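Local coordinates for uncharacterized protein (Staphylococcus aureus subsp. aureus, PDB 4H0A) that is of unknown function but is a secretory CAP-family protein that joins a CAP-associated N-terminal region to a cysteine-rich secretory protein (CAP) domain, at residues Lys132-Leu137 and Tyr183-Ser189; Glu140-Gln145 and His287-Asn291; Tyr268-Asn274 and Ser317-Lys323. All coordinates share one frame. Numbering follows the deposited sequence.

Contact 1: residues Lys132-Leu137 and Tyr183-Ser189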
loop_
_atom_site.group_PDB
_atom_site.type_symbol
_atom_site.label_atom_id
_atom_site.label_comp_id
_atom_site.label_asym_id
_atom_site.label_seq_id
_atom_site.Cartn_x
_atom_site.Cartn_y
_atom_site.Cartn_z
ATOM N N LYS A 132 -20.751 6.374 13.161
ATOM C CA LYS A 132 -19.599 7.241 13.402
ATOM C C LYS A 132 -18.287 6.454 13.389
ATOM O O LYS A 132 -18.213 5.353 13.930
ATOM C CB LYS A 132 -19.745 7.994 14.740
ATOM C CG LYS A 132 -18.520 8.844 15.101
ATOM C CD LYS A 132 -18.857 9.996 16.032
ATOM C CE LYS A 132 -17.661 10.431 16.854
ATOM N NZ LYS A 132 -17.860 11.775 17.458
ATOM N N TYR A 133 -17.261 7.041 12.762
ATOM C CA TYR A 133 -15.895 6.525 12.719
ATOM C C TYR A 133 -14.968 7.618 13.204
ATOM O O TYR A 133 -15.042 8.733 12.691
ATOM C CB TYR A 133 -15.507 6.093 11.300
ATOM C CG TYR A 133 -16.209 4.835 10.862
ATOM C CD1 TYR A 133 -17.461 4.885 10.271
ATOM C CD2 TYR A 133 -15.657 3.584 11.106
ATOM C CE1 TYR A 133 -18.133 3.726 9.899
ATOM C CE2 TYR A 133 -16.316 2.416 10.731
ATOM C CZ TYR A 133 -17.561 2.489 10.136
ATOM O OH TYR A 133 -18.210 1.335 9.767
ATOM N N GLU A 134 -14.140 7.333 14.212
ATOM C CA GLU A 134 -13.167 8.299 14.723
ATOM C C GLU A 134 -11.822 7.611 14.838
ATOM O O GLU A 134 -11.731 6.564 15.480
ATOM C CB GLU A 134 -13.602 8.883 16.064
ATOM C CG GLU A 134 -12.816 10.136 16.406
ATOM C CD GLU A 134 -13.140 10.743 17.753
ATOM O OE1 GLU A 134 -13.901 10.115 18.524
ATOM O OE2 GLU A 134 -12.610 11.838 18.050
ATOM N N PHE A 135 -10.791 8.161 14.183
ATOM C CA PHE A 135 -9.458 7.565 14.196
ATOM C C PHE A 135 -8.556 8.227 15.216
ATOM O O PHE A 135 -8.590 9.445 15.363
ATOM C CB PHE A 135 -8.798 7.674 12.817
ATOM C CG PHE A 135 -9.416 6.800 11.757
ATOM C CD1 PHE A 135 -9.433 5.418 11.896
ATOM C CD2 PHE A 135 -9.908 7.348 10.584
ATOM C CE1 PHE A 135 -9.946 4.606 10.887
ATOM C CE2 PHE A 135 -10.433 6.533 9.585
ATOM C CZ PHE A 135 -10.456 5.171 9.747
ATOM N N GLU A 136 -7.724 7.414 15.890
ATOM C CA GLU A 136 -6.723 7.863 16.866
ATOM C C GLU A 136 -5.366 7.819 16.163
ATOM O O GLU A 136 -4.727 6.767 16.162
ATOM C CB GLU A 136 -6.747 6.947 18.109
ATOM C CG GLU A 136 -8.047 6.987 18.894
ATOM C CD GLU A 136 -8.371 8.339 19.499
ATOM O OE1 GLU A 136 -7.459 8.960 20.091
ATOM O OE2 GLU A 136 -9.533 8.784 19.368
ATOM N N LEU A 137 -4.961 8.921 15.497
ATOM C CA LEU A 137 -3.700 8.938 14.733
ATOM C C LEU A 137 -2.473 9.035 15.656
ATOM O O LEU A 137 -2.346 10.009 16.399
ATOM C CB LEU A 137 -3.662 10.071 13.678
ATOM C CG LEU A 137 -3.997 9.616 12.246
ATOM C CD1 LEU A 137 -5.466 9.346 12.096
ATOM C CD2 LEU A 137 -3.535 10.635 11.214
ATOM N N TYR A 183 -5.989 3.310 10.345
ATOM C CA TYR A 183 -5.564 3.841 11.634
ATOM C C TYR A 183 -6.359 3.174 12.741
ATOM O O TYR A 183 -7.408 2.567 12.491
ATOM C CB TYR A 183 -5.758 5.360 11.686
ATOM C CG TYR A 183 -5.266 6.083 10.456
ATOM C CD1 TYR A 183 -3.928 6.422 10.313
ATOM C CD2 TYR A 183 -6.137 6.418 9.425
ATOM C CE1 TYR A 183 -3.465 7.080 9.178
ATOM C CE2 TYR A 183 -5.686 7.077 8.284
ATOM C CZ TYR A 183 -4.349 7.408 8.166
ATOM O OH TYR A 183 -3.925 8.091 7.055
ATOM N N GLN A 184 -5.853 3.275 13.967
ATOM C CA GLN A 184 -6.523 2.711 15.129
ATOM C C GLN A 184 -7.825 3.461 15.368
ATOM O O GLN A 184 -7.840 4.692 15.315
ATOM C CB GLN A 184 -5.614 2.797 16.371
ATOM C CG GLN A 184 -6.138 2.021 17.580
ATOM C CD GLN A 184 -5.186 2.079 18.753
ATOM O OE1 GLN A 184 -4.289 2.930 18.830
ATOM N NE2 GLN A 184 -5.375 1.186 19.715
ATOM N N LEU A 185 -8.914 2.727 15.615
ATOM C CA LEU A 185 -10.210 3.342 15.887
ATOM C C LEU A 185 -10.346 3.657 17.359
ATOM O O LEU A 185 -9.819 2.927 18.199
ATOM C CB LEU A 185 -11.362 2.415 15.472
ATOM C CG LEU A 185 -11.636 2.269 13.986
ATOM C CD1 LEU A 185 -12.565 1.099 13.736
ATOM C CD2 LEU A 185 -12.253 3.539 13.410
ATOM N N ASN A 186 -11.108 4.708 17.674
ATOM C CA ASN A 186 -11.400 5.076 19.050
ATOM C C ASN A 186 -12.346 4.021 19.647
ATOM O O ASN A 186 -13.073 3.365 18.897
ATOM C CB ASN A 186 -12.023 6.472 19.088
ATOM C CG ASN A 186 -12.196 7.059 20.472
ATOM O OD1 ASN A 186 -11.704 6.535 21.480
ATOM N ND2 ASN A 186 -12.872 8.190 20.544
ATOM N N SER A 187 -12.327 3.848 20.983
ATOM C CA SER A 187 -13.163 2.867 21.697
ATOM C C SER A 187 -14.668 2.990 21.367
ATOM O O SER A 187 -15.371 1.978 21.387
ATOM C CB SER A 187 -12.970 2.998 23.205
ATOM O OG SER A 187 -13.273 4.309 23.656
ATOM N N ASN A 188 -15.156 4.217 21.078
ATOM C CA ASN A 188 -16.560 4.456 20.710
ATOM C C ASN A 188 -16.916 3.847 19.330
ATOM O O ASN A 188 -18.070 3.485 19.111
ATOM C CB ASN A 188 -16.899 5.968 20.729
ATOM C CG ASN A 188 -16.107 6.864 19.781
ATOM O OD1 ASN A 188 -15.579 6.437 18.747
ATOM N ND2 ASN A 188 -16.047 8.153 20.093
ATOM N N SER A 189 -15.937 3.750 18.412
ATOM C CA SER A 189 -16.150 3.202 17.067
ATOM C C SER A 189 -16.055 1.670 17.063
ATOM O O SER A 189 -15.468 1.084 17.973
ATOM C CB SER A 189 -15.130 3.784 16.092
ATOM O OG SER A 189 -15.238 5.196 15.998
HETATM O O HOH W 1 -3.425 4.706 14.563
#
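Strand 131-136 of the CAP-associated N-terminal region and the short strand 184-185 meet as an antiparallel pair at the edge of a small three-stranded sheet, whose third strand, 125-128, lies beyond 131-136. Two straight backbone hydrogen bonds hold the pair, Asn186 N to Glu134 O (2.9 Å) and Glu136 N to Gln184 O (2.8 Å), bracketing the non-hydrogen-bonded pair Phe135-Leu185. One water bridges Glu136 O and Gln184 N, each at 2.9 Å. At the other end 183-189 bends through a type I turn from Asn186 to Ser189, where side chains take over the polar contacts. Ser189 OG accepts from Glu134 N at 3.0 Å, while Glu134 OE1 receives Asn186 ND2 at 3.0 Å and, weakly, Asn188 ND2 at 3.3 Å. Apolar packing runs along Leu185, Phe135, Tyr183 and Leu137: Phe135 CE1 touches Leu185 CD2 (3.6 Å), and Tyr183 points its ring edge at the Phe135 face, a T-shaped pair with centroids 5.4 Å apart and planes at 67°. The Tyr183 hydroxyl is engaged by Gln145 and Gln156, tying this edge to the seven-stranded sheet. Over a face of the Tyr183 ring sits Leu137 CD1, 3.9 Å from the Tyr183 ring centroid in a CH-pi contact.

Contact 2: residues Glu140-Gln145 and His287-Asn291; sequences EDLKTQ and HSWMN
Two helix C-termini approach each other here, and the bridge between them is made almost wholly by side chains. Residues 140-144 form the last turn of one helix, with Thr144 N bonded to Glu140 O (2.9 Å) and Gln145 N to Asp141 O (2.8 Å); residues 287-290 end the other. Gln145 (phi/psi -147/39°) and Asn291 (-102/17°) are the first to leave helical geometry. The backbones stay well apart, CA to CA 7.6 Å for Gln145-His287 and 8.0 Å for Thr144-Asn291, and just 270 Å² is buried.

His287 is the main bridging side chain. Its chi1 is t (167°) and chi2 -98°, which carries the imidazole across the gap so that NE2 donates to Thr144 OG1 at 2.9 Å. Thr144 has chi1 p (71°); its OG1 also lies 2.7 Å from Glu140 O and 3.0 Å from Asn291 OD1. This buried polar junction joins the CAP-associated N-terminal region to the CAP domain, through helices 139-144 and 282-290 respectively. Asn291, chi1 m (-74°) and chi2 -102°, folds back so that ND2 donates to His287 O at 2.7 Å, directing OD1 at the threonine. Gln145, chi1 t (-153°), lays CB over a face of the imidazole, 3.9 Å from the His287 ring centroid, in a CH-pi contact. Glu140 is extended, with chi1 and chi2 both t, and brings OE2 to 3.5 Å from Asn291 CB; a water donates to Glu140 OE2 at 3.2 Å and to Ser288 O at 2.7 Å.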
loop_
_atom_site.group_PDB
_atom_site.type_symbol
_atom_site.label_atom_id
_atom_site.label_comp_id
_atom_site.label_asym_id
_atom_site.label_seq_id
_atom_site.Cartn_x
_atom_site.Cartn_y
_atom_site.Cartn_z
ATOM N N GLU A 140 3.719 8.556 14.603
ATOM C CA GLU A 140 4.218 8.050 13.326
ATOM C C GLU A 140 3.200 8.324 12.198
ATOM O O GLU A 140 3.615 8.706 11.101
ATOM C CB GLU A 140 4.504 6.533 13.442
ATOM C CG GLU A 140 5.061 5.873 12.187
ATOM C CD GLU A 140 5.404 4.402 12.355
ATOM O OE1 GLU A 140 6.229 4.083 13.240
ATOM O OE2 GLU A 140 4.866 3.573 11.585
ATOM N N ASP A 141 1.877 8.145 12.469
ATOM C CA ASP A 141 0.822 8.353 11.459
ATOM C C ASP A 141 0.756 9.804 10.967
ATOM O O ASP A 141 0.630 10.020 9.770
ATOM C CB ASP A 141 -0.569 7.949 11.998
ATOM C CG ASP A 141 -0.741 6.477 12.328
ATOM O OD1 ASP A 141 -0.148 5.632 11.619
ATOM O OD2 ASP A 141 -1.528 6.165 13.249
ATOM N N LEU A 142 0.855 10.790 11.863
ATOM C CA LEU A 142 0.771 12.199 11.450
ATOM C C LEU A 142 1.938 12.659 10.594
ATOM O O LEU A 142 1.764 13.537 9.742
ATOM C CB LEU A 142 0.702 13.121 12.675
ATOM C CG LEU A 142 -0.589 13.059 13.445
ATOM C CD1 LEU A 142 -0.408 13.651 14.816
ATOM C CD2 LEU A 142 -1.692 13.799 12.707
ATOM N N LYS A 143 3.129 12.120 10.856
ATOM C CA LYS A 143 4.335 12.527 10.133
ATOM C C LYS A 143 4.514 11.752 8.823
ATOM O O LYS A 143 5.035 12.325 7.867
ATOM C CB LYS A 143 5.593 12.336 11.009
ATOM C CG LYS A 143 6.128 13.624 11.640
ATOM C CD LYS A 143 5.242 14.181 12.739
ATOM C CE LYS A 143 5.913 15.344 13.428
ATOM N NZ LYS A 143 5.030 15.993 14.435
ATOM N N THR A 144 4.146 10.456 8.788
ATOM C CA THR A 144 4.429 9.606 7.624
ATOM C C THR A 144 3.219 8.944 6.949
ATOM O O THR A 144 3.418 8.233 5.965
ATOM C CB THR A 144 5.428 8.530 8.065
ATOM O OG1 THR A 144 4.773 7.591 8.930
ATOM C CG2 THR A 144 6.674 9.148 8.745
ATOM N N GLN A 145 1.994 9.184 7.431
ATOM C CA GLN A 145 0.769 8.630 6.842
ATOM C C GLN A 145 -0.359 9.636 7.018
ATOM O O GLN A 145 -1.488 9.252 7.324
ATOM C CB GLN A 145 0.437 7.309 7.553
ATOM C CG GLN A 145 -0.348 6.330 6.715
ATOM C CD GLN A 145 -0.725 5.089 7.488
ATOM O OE1 GLN A 145 -0.506 4.968 8.692
ATOM N NE2 GLN A 145 -1.328 4.145 6.817
ATOM N N HIS A 287 3.740 1.009 3.860
ATOM C CA HIS A 287 4.003 2.101 4.798
ATOM C C HIS A 287 4.611 1.562 6.109
ATOM O O HIS A 287 5.542 2.176 6.636
ATOM C CB HIS A 287 2.719 2.902 5.098
ATOM C CG HIS A 287 2.862 3.823 6.271
ATOM N ND1 HIS A 287 2.409 3.460 7.526
ATOM C CD2 HIS A 287 3.488 5.018 6.362
ATOM C CE1 HIS A 287 2.733 4.458 8.328
ATOM N NE2 HIS A 287 3.393 5.413 7.674
ATOM N N SER A 288 4.083 0.441 6.641
ATOM C CA SER A 288 4.599 -0.128 7.888
ATOM C C SER A 288 6.015 -0.674 7.702
ATOM O O SER A 288 6.848 -0.469 8.579
ATOM C CB SER A 288 3.670 -1.211 8.424
ATOM O OG SER A 288 2.441 -0.628 8.826
ATOM N N TRP A 289 6.314 -1.302 6.547
ATOM C CA TRP A 289 7.676 -1.786 6.278
ATOM C C TRP A 289 8.637 -0.611 6.047
ATOM O O TRP A 289 9.749 -0.624 6.576
ATOM C CB TRP A 289 7.699 -2.745 5.076
ATOM C CG TRP A 289 7.074 -4.083 5.342
ATOM C CD1 TRP A 289 6.536 -4.527 6.514
ATOM C CD2 TRP A 289 6.885 -5.137 4.392
ATOM N NE1 TRP A 289 6.062 -5.806 6.362
ATOM C CE2 TRP A 289 6.223 -6.190 5.058
ATOM C CE3 TRP A 289 7.210 -5.295 3.038
ATOM C CZ2 TRP A 289 5.919 -7.402 4.426
ATOM C CZ3 TRP A 289 6.917 -6.499 2.415
ATOM C CH2 TRP A 289 6.276 -7.533 3.106
HETATM N N MSE A 290 8.196 0.422 5.310
HETATM C CA MSE A 290 9.015 1.615 5.044
HETATM C C MSE A 290 9.336 2.397 6.341
HETATM O O MSE A 290 10.332 3.117 6.368
HETATM C CB MSE A 290 8.302 2.571 4.055
HETATM C CG MSE A 290 8.204 2.062 2.597
HETATM SE SE MSE A 290 9.895 1.984 1.685
HETATM C CE MSE A 290 10.457 3.825 1.791
ATOM N N ASN A 291 8.502 2.268 7.405
ATOM C CA ASN A 291 8.713 2.991 8.670
ATOM C C ASN A 291 9.335 2.096 9.762
ATOM O O ASN A 291 9.360 2.476 10.933
ATOM C CB ASN A 291 7.406 3.628 9.127
ATOM C CG ASN A 291 7.071 4.828 8.277
ATOM O OD1 ASN A 291 7.271 5.960 8.687
ATOM N ND2 ASN A 291 6.624 4.625 7.044
HETATM O O HOH W 2 6.042 0.719 10.910
#

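Contact 3: residues Tyr268-Asn274 and Ser317-Lys323; sequences YKTTAQN and SLIFLEK
Backbone hydrogen bonds join strands 270-277 and 315-322, antiparallel neighbours in the CAP domain's mixed sheet. Leu318 N to Asn274 O (2.9 Å) and Asn274 N to Leu318 O (3.0 Å) close one ring; Phe320 N to Ala272 O (3.0 Å) and the weak Ala272 N to Phe320 O (3.4 Å) make the next. Glu322 N reaches Thr270 O (3.1 Å) and Lys269 N reaches Glu322 O (2.8 Å). Thr271-Leu321 and Gln273-Ile319 are non-hydrogen-bonded pairs, CA to CA 4.6 and 4.4 Å. The axes of segments 270-274 and 317-322 approach to 4.7 Å, their N-to-C directions 165° apart.

Side chains add polar links: Thr271 OG1 (chi1 t) to Phe320 O, 2.8 Å; Thr270 OG1 (chi1 p) to Glu322 OE1, 2.9 Å; and Gln273 NE2 (chi1 and chi2 t) to Ser317 OG, 3.0 Å. Lys269 NZ and Glu322 OE2 form a long salt bridge, 3.8 Å.

The face bearing Thr271, Gln273, Ile319 and Leu321 packs on helices 229-242 and 254-263; Ala272, Asn274 and Phe320 meet helix 293-299, giving the CAP alpha-beta-alpha sandwich. Asn274 ND2 is hydrogen-bonded to His295 O. Phe320 (chi1 m) turns its ring edge to Asn274, CE1 lying 3.6 Å from Asn274 CG.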
loop_
_atom_site.group_PDB
_atom_site.type_symbol
_atom_site.label_atom_id
_atom_site.label_comp_id
_atom_site.label_asym_id
_atom_site.label_seq_id
_atom_site.Cartn_x
_atom_site.Cartn_y
_atom_site.Cartn_z
ATOM N N TYR A 268 22.690 -18.391 -3.773
ATOM C CA TYR A 268 22.573 -16.999 -3.328
ATOM C C TYR A 268 23.751 -16.568 -2.459
ATOM O O TYR A 268 24.418 -17.415 -1.865
ATOM C CB TYR A 268 21.275 -16.806 -2.519
ATOM C CG TYR A 268 21.236 -17.592 -1.223
ATOM C CD1 TYR A 268 20.970 -18.955 -1.219
ATOM C CD2 TYR A 268 21.478 -16.973 -0.002
ATOM C CE1 TYR A 268 20.951 -19.688 -0.034
ATOM C CE2 TYR A 268 21.468 -17.695 1.191
ATOM C CZ TYR A 268 21.198 -19.053 1.173
ATOM O OH TYR A 268 21.173 -19.749 2.361
ATOM N N LYS A 269 23.964 -15.246 -2.348
ATOM C CA LYS A 269 24.996 -14.666 -1.481
ATOM C C LYS A 269 24.358 -14.274 -0.148
ATOM O O LYS A 269 24.868 -14.646 0.908
ATOM C CB LYS A 269 25.672 -13.457 -2.145
ATOM C CG LYS A 269 26.528 -13.837 -3.347
ATOM C CD LYS A 269 27.368 -12.667 -3.881
ATOM C CE LYS A 269 26.883 -12.144 -5.210
ATOM N NZ LYS A 269 27.803 -11.126 -5.776
ATOM N N THR A 270 23.238 -13.531 -0.199
ATOM C CA THR A 270 22.498 -13.105 0.992
ATOM C C THR A 270 20.992 -13.200 0.755
ATOM O O THR A 270 20.530 -13.267 -0.390
ATOM C CB THR A 270 22.883 -11.681 1.411
ATOM O OG1 THR A 270 22.638 -10.783 0.329
ATOM C CG2 THR A 270 24.334 -11.575 1.880
ATOM N N THR A 271 20.235 -13.223 1.858
ATOM C CA THR A 271 18.777 -13.318 1.825
ATOM C C THR A 271 18.159 -12.706 3.084
ATOM O O THR A 271 18.802 -12.642 4.132
ATOM C CB THR A 271 18.344 -14.789 1.680
ATOM O OG1 THR A 271 16.956 -14.836 1.335
ATOM C CG2 THR A 271 18.608 -15.615 2.943
ATOM N N ALA A 272 16.896 -12.300 2.979
ATOM C CA ALA A 272 16.145 -11.737 4.102
ATOM C C ALA A 272 14.659 -11.852 3.828
ATOM O O ALA A 272 14.272 -12.266 2.733
ATOM C CB ALA A 272 16.539 -10.290 4.327
ATOM N N GLN A 273 13.821 -11.506 4.815
ATOM C CA GLN A 273 12.379 -11.632 4.670
ATOM C C GLN A 273 11.632 -10.547 5.429
ATOM O O GLN A 273 11.963 -10.264 6.577
ATOM C CB GLN A 273 11.946 -13.007 5.194
ATOM C CG GLN A 273 10.460 -13.320 5.035
ATOM C CD GLN A 273 10.094 -14.682 5.572
ATOM O OE1 GLN A 273 10.915 -15.408 6.149
ATOM N NE2 GLN A 273 8.833 -15.043 5.414
ATOM N N ASN A 274 10.590 -9.990 4.796
ATOM C CA ASN A 274 9.692 -9.020 5.407
ATOM C C ASN A 274 8.354 -9.690 5.549
ATOM O O ASN A 274 7.917 -10.363 4.613
ATOM C CB ASN A 274 9.588 -7.749 4.568
ATOM C CG ASN A 274 10.734 -6.796 4.742
ATOM O OD1 ASN A 274 11.687 -7.071 5.457
ATOM N ND2 ASN A 274 10.689 -5.667 4.056
ATOM N N SER A 317 4.039 -11.973 2.984
ATOM C CA SER A 317 5.444 -12.375 3.135
ATOM C C SER A 317 6.203 -12.050 1.862
ATOM O O SER A 317 5.691 -12.337 0.786
ATOM C CB SER A 317 5.541 -13.865 3.434
ATOM O OG SER A 317 6.876 -14.329 3.323
ATOM N N LEU A 318 7.414 -11.461 1.972
ATOM C CA LEU A 318 8.240 -11.139 0.805
ATOM C C LEU A 318 9.684 -11.491 1.102
ATOM O O LEU A 318 10.294 -10.889 1.987
ATOM C CB LEU A 318 8.106 -9.651 0.431
ATOM C CG LEU A 318 8.686 -9.220 -0.930
ATOM C CD1 LEU A 318 8.021 -9.981 -2.102
ATOM C CD2 LEU A 318 8.514 -7.727 -1.139
ATOM N N ILE A 319 10.223 -12.485 0.380
ATOM C CA ILE A 319 11.606 -12.940 0.528
ATOM C C ILE A 319 12.445 -12.211 -0.504
ATOM O O ILE A 319 12.021 -12.104 -1.651
ATOM C CB ILE A 319 11.702 -14.479 0.369
ATOM C CG1 ILE A 319 10.874 -15.179 1.470
ATOM C CG2 ILE A 319 13.171 -14.945 0.404
ATOM C CD1 ILE A 319 10.698 -16.635 1.293
ATOM N N PHE A 320 13.631 -11.730 -0.105
ATOM C CA PHE A 320 14.579 -11.037 -0.988
ATOM C C PHE A 320 15.797 -11.893 -1.183
ATOM O O PHE A 320 16.156 -12.648 -0.282
ATOM C CB PHE A 320 15.016 -9.691 -0.392
ATOM C CG PHE A 320 13.883 -8.823 0.074
ATOM C CD1 PHE A 320 13.351 -8.975 1.345
ATOM C CD2 PHE A 320 13.313 -7.886 -0.774
ATOM C CE1 PHE A 320 12.283 -8.198 1.764
ATOM C CE2 PHE A 320 12.254 -7.100 -0.350
ATOM C CZ PHE A 320 11.750 -7.256 0.920
ATOM N N LEU A 321 16.473 -11.743 -2.326
ATOM C CA LEU A 321 17.661 -12.536 -2.610
ATOM C C LEU A 321 18.674 -11.793 -3.458
ATOM O O LEU A 321 18.312 -11.079 -4.396
ATOM C CB LEU A 321 17.224 -13.801 -3.357
ATOM C CG LEU A 321 18.158 -15.000 -3.285
ATOM C CD1 LEU A 321 17.987 -15.738 -1.961
ATOM C CD2 LEU A 321 17.922 -15.935 -4.461
ATOM N N GLU A 322 19.955 -11.984 -3.129
ATOM C CA GLU A 322 21.081 -11.510 -3.914
ATOM C C GLU A 322 21.686 -12.757 -4.527
ATOM O O GLU A 322 22.221 -13.584 -3.785
ATOM C CB GLU A 322 22.101 -10.747 -3.050
ATOM C CG GLU A 322 23.416 -10.462 -3.766
ATOM C CD GLU A 322 24.488 -9.765 -2.953
ATOM O OE1 GLU A 322 24.440 -9.837 -1.703
ATOM O OE2 GLU A 322 25.419 -9.208 -3.577
ATOM N N LYS A 323 21.569 -12.929 -5.853
ATOM C CA LYS A 323 22.157 -14.085 -6.539
ATOM C C LYS A 323 23.677 -13.984 -6.517
ATOM O O LYS A 323 24.199 -12.874 -6.764
ATOM C CB LYS A 323 21.661 -14.188 -7.993
ATOM C CG LYS A 323 20.184 -14.543 -8.142
ATOM C CD LYS A 323 19.801 -15.949 -7.638
ATOM C CE LYS A 323 20.491 -17.086 -8.350
ATOM N NZ LYS A 323 19.852 -18.395 -8.042
ATOM O OXT LYS A 323 24.335 -14.999 -6.198
#

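From the N terminus, contact 1 opens at 132-137 and contact 2 at 140-145, directly after it. Contact 1 closes at 183-189, the chain having passed through strands of the seven-stranded sheet and helix 174-180 in between. Contact 3 opens only then, at 268-274; contact 2 closes at 287-291 and contact 3 at 317-323, the C terminus. Contact 2 thus crosses both others, whereas contacts 1 and 3 follow in series, their centres about 37 Å apart on opposite sides of the chain's centre. Contact 2 joins the N-terminal part to the CAP domain and touches each neighbour: Gln145 O lies 2.7 Å from Tyr183 OH, and Trp289 CZ2 lies 3.5 Å from Asn274 C.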